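Local coordinates for protein phage integrase/site-specific recombinase (Haloarcula marismortui, PDB 3NRW) that probably binds DNA as the N-terminal core-binding domain of a tyrosine-recombinase-family integrase, the enzymes that cut and rejoin DNA at specific sites, at residues A18-Q21 against T22-D26; L87-L90 against A91-V95. All coordinates share one frame; numbering follows the deposited sequence.

Contact 1 of 2, residues A18-Q21 against T22-D26; sequences AHRQ and TDAAD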
ATOM      1  N   ALA A  18      -1.048   9.523   8.798  1.00 18.25           N
ATOM      2  CA  ALA A  18      -1.507  10.271   9.966  1.00 18.21           C
ATOM      3  C   ALA A  18      -1.696   9.305  11.132  1.00 23.21           C
ATOM      4  O   ALA A  18      -1.368   9.620  12.281  1.00 25.71           O
ATOM      5  CB  ALA A  18      -2.824  10.980   9.653  1.00 26.00           C
ATOM      6  N   HIS A  19      -2.234   8.128  10.824  1.00 21.63           N
ATOM      7  CA  HIS A  19      -2.478   7.088  11.818  1.00 27.35           C
ATOM      8  C   HIS A  19      -1.190   6.572  12.454  1.00 35.02           C
ATOM      9  O   HIS A  19      -1.162   6.249  13.644  1.00 30.16           O
ATOM     10  CB  HIS A  19      -3.251   5.924  11.181  1.00 24.89           C
ATOM     11  CG  HIS A  19      -3.216   4.660  11.982  1.00 27.59           C
ATOM     12  ND1 HIS A  19      -2.343   3.629  11.704  1.00 35.04           N
ATOM     13  CD2 HIS A  19      -3.934   4.265  13.059  1.00 24.82           C
ATOM     14  CE1 HIS A  19      -2.527   2.652  12.577  1.00 37.53           C
ATOM     15  NE2 HIS A  19      -3.487   3.014  13.409  1.00 28.96           N
ATOM     16  N   ARG A  20      -0.128   6.491  11.660  1.00 28.79           N
ATOM     17  CA  ARG A  20       1.165   6.014  12.148  1.00 29.02           C
ATOM     18  C   ARG A  20       1.954   7.161  12.773  1.00 30.02           C
ATOM     19  O   ARG A  20       2.960   6.944  13.453  1.00 29.40           O
ATOM     20  CB  ARG A  20       1.973   5.404  10.999  1.00 23.75           C
ATOM     21  CG  ARG A  20       1.440   4.067  10.499  1.00 31.14           C
ATOM     22  CD  ARG A  20       1.643   2.975  11.541  1.00 38.26           C
ATOM     23  NE  ARG A  20       3.054   2.837  11.898  1.00 44.35           N
ATOM     24  CZ  ARG A  20       3.540   1.889  12.691  1.00 43.71           C
ATOM     25  NH1 ARG A  20       2.730   0.981  13.216  1.00 58.13           N
ATOM     26  NH2 ARG A  20       4.838   1.851  12.960  1.00 40.53           N
ATOM     27  N   GLN A  21       1.482   8.382  12.540  1.00 31.37           N
ATOM     28  CA  GLN A  21       2.123   9.586  13.057  1.00 40.17           C
ATOM     29  C   GLN A  21       2.006   9.657  14.580  1.00 47.53           C
ATOM     30  O   GLN A  21       2.125  10.734  15.164  1.00 54.16           O
ATOM     31  CB  GLN A  21       1.463  10.824  12.445  1.00 43.33           C
ATOM     32  CG  GLN A  21       2.283  12.100  12.539  1.00 46.58           C
ATOM     33  CD  GLN A  21       3.257  12.244  11.388  1.00 52.07           C
ATOM     34  OE1 GLN A  21       2.851  12.340  10.229  1.00 54.52           O
ATOM     35  NE2 GLN A  21       4.548  12.261  11.698  1.00 54.80           N
ATOM     36  N   THR A  22       1.771   8.516  15.221  1.00 42.64           N
ATOM     37  CA  THR A  22       1.635   8.486  16.674  1.00 46.24           C
ATOM     38  C   THR A  22       2.612   7.528  17.348  1.00 44.74           C
ATOM     39  O   THR A  22       3.002   7.741  18.495  1.00 51.43           O
ATOM     40  CB  THR A  22       0.203   8.095  17.092  1.00 46.34           C
ATOM     41  OG1 THR A  22       0.116   8.058  18.522  1.00 53.52           O
ATOM     42  CG2 THR A  22      -0.163   6.728  16.533  1.00 40.13           C
ATOM     43  N   ASP A  23       3.003   6.473  16.638  1.00 42.75           N
ATOM     44  CA  ASP A  23       3.932   5.492  17.189  1.00 41.85           C
ATOM     45  C   ASP A  23       5.125   5.220  16.276  1.00 42.64           C
ATOM     46  O   ASP A  23       5.735   4.149  16.339  1.00 42.42           O
ATOM     47  CB  ASP A  23       3.200   4.180  17.484  1.00 46.95           C
ATOM     48  CG  ASP A  23       2.391   3.680  16.298  1.00 49.82           C
ATOM     49  OD1 ASP A  23       2.961   3.543  15.195  1.00 42.71           O
ATOM     50  OD2 ASP A  23       1.181   3.420  16.474  1.00 59.85           O
ATOM     51  N   ALA A  24       5.458   6.189  15.431  1.00 35.74           N
ATOM     52  CA  ALA A  24       6.580   6.047  14.510  1.00 29.32           C
ATOM     53  C   ALA A  24       7.386   7.337  14.417  1.00 22.24           C
ATOM     54  O   ALA A  24       6.830   8.432  14.489  1.00 24.66           O
ATOM     55  CB  ALA A  24       6.072   5.652  13.127  1.00 27.87           C
ATOM     56  N   ALA A  25       8.700   7.199  14.262  1.00 21.68           N
ATOM     57  CA  ALA A  25       9.584   8.353  14.147  1.00 19.03           C
ATOM     58  C   ALA A  25       9.328   9.043  12.807  1.00 27.66           C
ATOM     59  O   ALA A  25       8.764   8.438  11.896  1.00 24.11           O
ATOM     60  CB  ALA A  25      11.040   7.904  14.237  1.00 24.83           C
ATOM     61  N   ASP A  26       9.743  10.304  12.702  1.00 27.58           N
ATOM     62  CA  ASP A  26       9.570  11.095  11.481  1.00 22.61           C
ATOM     63  C   ASP A  26      10.174  10.403  10.265  1.00 23.14           C
ATOM     64  O   ASP A  26       9.609  10.446   9.170  1.00 19.06           O
ATOM     65  CB  ASP A  26      10.237  12.467  11.623  1.00 21.50           C
ATOM     66  CG  ASP A  26       9.478  13.412  12.537  1.00 32.68           C
ATOM     67  OD1 ASP A  26       9.975  14.538  12.747  1.00 38.35           O
ATOM     68  OD2 ASP A  26       8.394  13.042  13.039  1.00 33.58           O
TER
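The turn that ends helix 9-20 and leads to helix 26-45 in this core-binding domain shows how a charged pair can fold back over a helix terminus: Arg20 meets Asp23 three residues on. The carboxylate oxygen OD1 of Asp23 sits over the centre of the guanidinium face, 3.0 Å above its plane, and lies 3.2 Å from Arg20 NH1. This is a salt bridge of charge alone, since no N-H points at the oxygen, and the two flat groups are turned 66° from each other. The arginine arrives there by doubling back: its chain bends about its CB-CG and CG-CD bonds (chi2 -69°, chi3 -58°), which brings the face of the guanidinium to Asp23 OD1. The backbone closes the same loop, Asp23 N donating to Arg20 O at 3.2 Å with the donor well above the carbonyl plane. On that carbonyl also rests a methyl group, Ala24 CB lying 3.4 Å from Arg20 O, while the Thr22 methyl CG2 lies close to His19 O, 3.1 Å away. Gln21 and Asp26 approach more loosely, the amide NE2 staying 4.1 Å from the carboxylate OD2. Beyond the turn Ala25 takes the N-cap position of helix 26-45, and the side chains of Arg20, Gln21 and Ala24 touch Ile29 of that helix, Arg20 reaching Phe32 as well, so the connection packs against the helix it introduces.

Contact 2 of 2, residues L87-L90 against A91-V95; sequences LEYL and ARIDV
Tyr89, in the last turn of helix 73-92, and Ile93, just past its end, pack through a CH-pi contact: the Ile93 methyl CD1 stands over the tyrosine ring, 4.1 Å from its centroid and 27° off the normal. Ile93 CG1 lies between its own backbone N and carbonyl carbon (chi1 59°), a placement that brings it to 3.4 Å from Tyr89 O and, with chi2 extended, carries CD1 onward to the ring. The same methyl also reaches Leu90 CD2. On the buried side Val95 returns after the helix has ended and lays its CB 3.9 Å from Leu90 CB, the two branched side chains meeting at an angle and closing an apolar patch that Met51 and Val96 extend around Leu90. Arg92 illustrates the looser, exposed side. Its guanidinium swings back to the edge of the Tyr89 ring, NH2 lying in the ring plane 3.6 Å from CD1, with the flat groups 60° apart; this is an edge approach, and the nitrogen does not sit over the pi face. Glu88 O accepts from Arg92 N. The backbone then finishes the helix: Val95 N donates to Leu90 O at 2.8 Å, Asp94 N to Ala91 O at 3.1 Å, and Asp94 adopts positive phi. This pair of bonds, with Asp94 as the C-prime residue, defines a Schellman motif, here joined by apolar packing between Leu90 and Val95 across the turn.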
ATOM      1  N   LEU A  87      -2.488  -2.283   4.056  1.00 14.47           N
ATOM      2  CA  LEU A  87      -3.742  -2.976   3.802  1.00 14.29           C
ATOM      3  C   LEU A  87      -4.345  -3.564   5.078  1.00 16.23           C
ATOM      4  O   LEU A  87      -5.566  -3.647   5.201  1.00 17.22           O
ATOM      5  CB  LEU A  87      -3.551  -4.066   2.746  1.00 19.70           C
ATOM      6  CG  LEU A  87      -3.137  -3.543   1.363  1.00 17.04           C
ATOM      7  CD1 LEU A  87      -3.091  -4.696   0.379  1.00 20.68           C
ATOM      8  CD2 LEU A  87      -4.124  -2.475   0.884  1.00 20.44           C
ATOM      9  N   GLU A  88      -3.501  -3.969   6.025  1.00 18.25           N
ATOM     10  CA  GLU A  88      -4.008  -4.514   7.287  1.00 19.33           C
ATOM     11  C   GLU A  88      -4.769  -3.412   8.015  1.00 15.78           C
ATOM     12  O   GLU A  88      -5.828  -3.653   8.589  1.00 19.03           O
ATOM     13  CB  GLU A  88      -2.860  -5.025   8.167  1.00 18.33           C
ATOM     14  CG  GLU A  88      -2.055  -6.136   7.514  1.00 23.74           C
ATOM     15  CD  GLU A  88      -1.063  -6.794   8.458  1.00 28.65           C
ATOM     16  OE1 GLU A  88      -0.463  -6.082   9.290  1.00 28.44           O
ATOM     17  OE2 GLU A  88      -0.866  -8.022   8.347  1.00 28.04           O
ATOM     18  N   TYR A  89      -4.221  -2.200   7.987  1.00 15.35           N
ATOM     19  CA  TYR A  89      -4.863  -1.057   8.624  1.00 16.02           C
ATOM     20  C   TYR A  89      -6.206  -0.798   7.953  1.00 18.28           C
ATOM     21  O   TYR A  89      -7.228  -0.644   8.624  1.00 17.39           O
ATOM     22  CB  TYR A  89      -3.980   0.194   8.510  1.00 15.99           C
ATOM     23  CG  TYR A  89      -4.684   1.486   8.858  1.00 12.37           C
ATOM     24  CD1 TYR A  89      -5.231   1.690  10.126  1.00 17.91           C
ATOM     25  CD2 TYR A  89      -4.812   2.510   7.915  1.00 18.22           C
ATOM     26  CE1 TYR A  89      -5.886   2.875  10.446  1.00 21.92           C
ATOM     27  CE2 TYR A  89      -5.467   3.697   8.226  1.00 22.21           C
ATOM     28  CZ  TYR A  89      -6.003   3.873   9.496  1.00 21.90           C
ATOM     29  OH  TYR A  89      -6.662   5.040   9.818  1.00 22.07           O
ATOM     30  N   LEU A  90      -6.202  -0.748   6.625  1.00 13.50           N
ATOM     31  CA  LEU A  90      -7.431  -0.498   5.884  1.00 13.85           C
ATOM     32  C   LEU A  90      -8.474  -1.591   6.098  1.00 17.23           C
ATOM     33  O   LEU A  90      -9.671  -1.311   6.112  1.00 18.53           O
ATOM     34  CB  LEU A  90      -7.135  -0.346   4.389  1.00 13.24           C
ATOM     35  CG  LEU A  90      -6.261   0.848   3.990  1.00 16.51           C
ATOM     36  CD1 LEU A  90      -6.093   0.839   2.481  1.00 13.42           C
ATOM     37  CD2 LEU A  90      -6.894   2.166   4.452  1.00 13.67           C
ATOM     38  N   ALA A  91      -8.029  -2.833   6.259  1.00 17.57           N
ATOM     39  CA  ALA A  91      -8.971  -3.921   6.488  1.00 15.58           C
ATOM     40  C   ALA A  91      -9.625  -3.735   7.858  1.00 19.95           C
ATOM     41  O   ALA A  91     -10.829  -3.949   8.015  1.00 19.31           O
ATOM     42  CB  ALA A  91      -8.263  -5.270   6.411  1.00 16.22           C
ATOM     43  N   ARG A  92      -8.836  -3.320   8.847  1.00 21.48           N
ATOM     44  CA  ARG A  92      -9.363  -3.102  10.189  1.00 23.52           C
ATOM     45  C   ARG A  92     -10.430  -2.016  10.191  1.00 25.88           C
ATOM     46  O   ARG A  92     -11.426  -2.119  10.913  1.00 24.48           O
ATOM     47  CB  ARG A  92      -8.242  -2.716  11.162  1.00 21.58           C
ATOM     48  CG  ARG A  92      -8.734  -2.416  12.581  1.00 26.54           C
ATOM     49  CD  ARG A  92      -7.596  -2.434  13.600  1.00 35.08           C
ATOM     50  NE  ARG A  92      -6.651  -1.330  13.444  1.00 39.42           N
ATOM     51  CZ  ARG A  92      -6.913  -0.062  13.751  1.00 38.75           C
ATOM     52  NH1 ARG A  92      -8.100   0.281  14.229  1.00 39.39           N
ATOM     53  NH2 ARG A  92      -5.974   0.862  13.601  1.00 28.45           N
ATOM     54  N   ILE A  93     -10.228  -0.974   9.385  1.00 17.97           N
ATOM     55  CA  ILE A  93     -11.199   0.109   9.333  1.00 20.99           C
ATOM     56  C   ILE A  93     -12.240  -0.049   8.235  1.00 18.85           C
ATOM     57  O   ILE A  93     -12.874   0.921   7.825  1.00 19.23           O
ATOM     58  CB  ILE A  93     -10.524   1.492   9.204  1.00 19.27           C
ATOM     59  CG1 ILE A  93      -9.675   1.562   7.937  1.00 17.50           C
ATOM     60  CG2 ILE A  93      -9.667   1.757  10.435  1.00 20.93           C
ATOM     61  CD1 ILE A  93      -9.146   2.958   7.672  1.00 18.61           C
ATOM     62  N   ASP A  94     -12.402  -1.279   7.757  1.00 18.82           N
ATOM     63  CA  ASP A  94     -13.419  -1.596   6.765  1.00 20.25           C
ATOM     64  C   ASP A  94     -13.300  -0.915   5.398  1.00 23.48           C
ATOM     65  O   ASP A  94     -14.296  -0.782   4.685  1.00 25.67           O
ATOM     66  CB  ASP A  94     -14.800  -1.296   7.377  1.00 18.86           C
ATOM     67  CG  ASP A  94     -14.949  -1.854   8.788  1.00 30.60           C
ATOM     68  OD1 ASP A  94     -14.735  -3.074   8.966  1.00 24.53           O
ATOM     69  OD2 ASP A  94     -15.281  -1.075   9.716  1.00 20.23           O
ATOM     70  N   VAL A  95     -12.091  -0.502   5.025  1.00 17.12           N
ATOM     71  CA  VAL A  95     -11.869   0.165   3.742  1.00 18.85           C
ATOM     72  C   VAL A  95     -11.614  -0.830   2.609  1.00 19.69           C
ATOM     73  O   VAL A  95     -11.856  -0.530   1.438  1.00 21.95           O
ATOM     74  CB  VAL A  95     -10.699   1.165   3.852  1.00 20.54           C
ATOM     75  CG1 VAL A  95     -10.356   1.745   2.485  1.00 19.74           C
ATOM     76  CG2 VAL A  95     -11.087   2.283   4.804  1.00 23.05           C
TER

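How the contacts relate
Two ways of ending a helix can be compared within one domain. Contact 1 lies at the surface, without a buried residue, and joins helix 9-20 to the loop after it by a pair of opposite charges and one backbone hydrogen bond. Contact 2, nearer the centre of the chain, is partly buried: apolar side chains pack inside, with backbone hydrogen bonds ending the helix, and the charged Arg92 lies at the exposed side. Their centres are about 17 Å apart, yet the helices they terminate meet: the His19 ring stacks with that of Tyr89, His19 CD2 coming 3.5 Å from Tyr89 CE1, while Arg92 packs beside the same histidine. His19 thus links both helix ends.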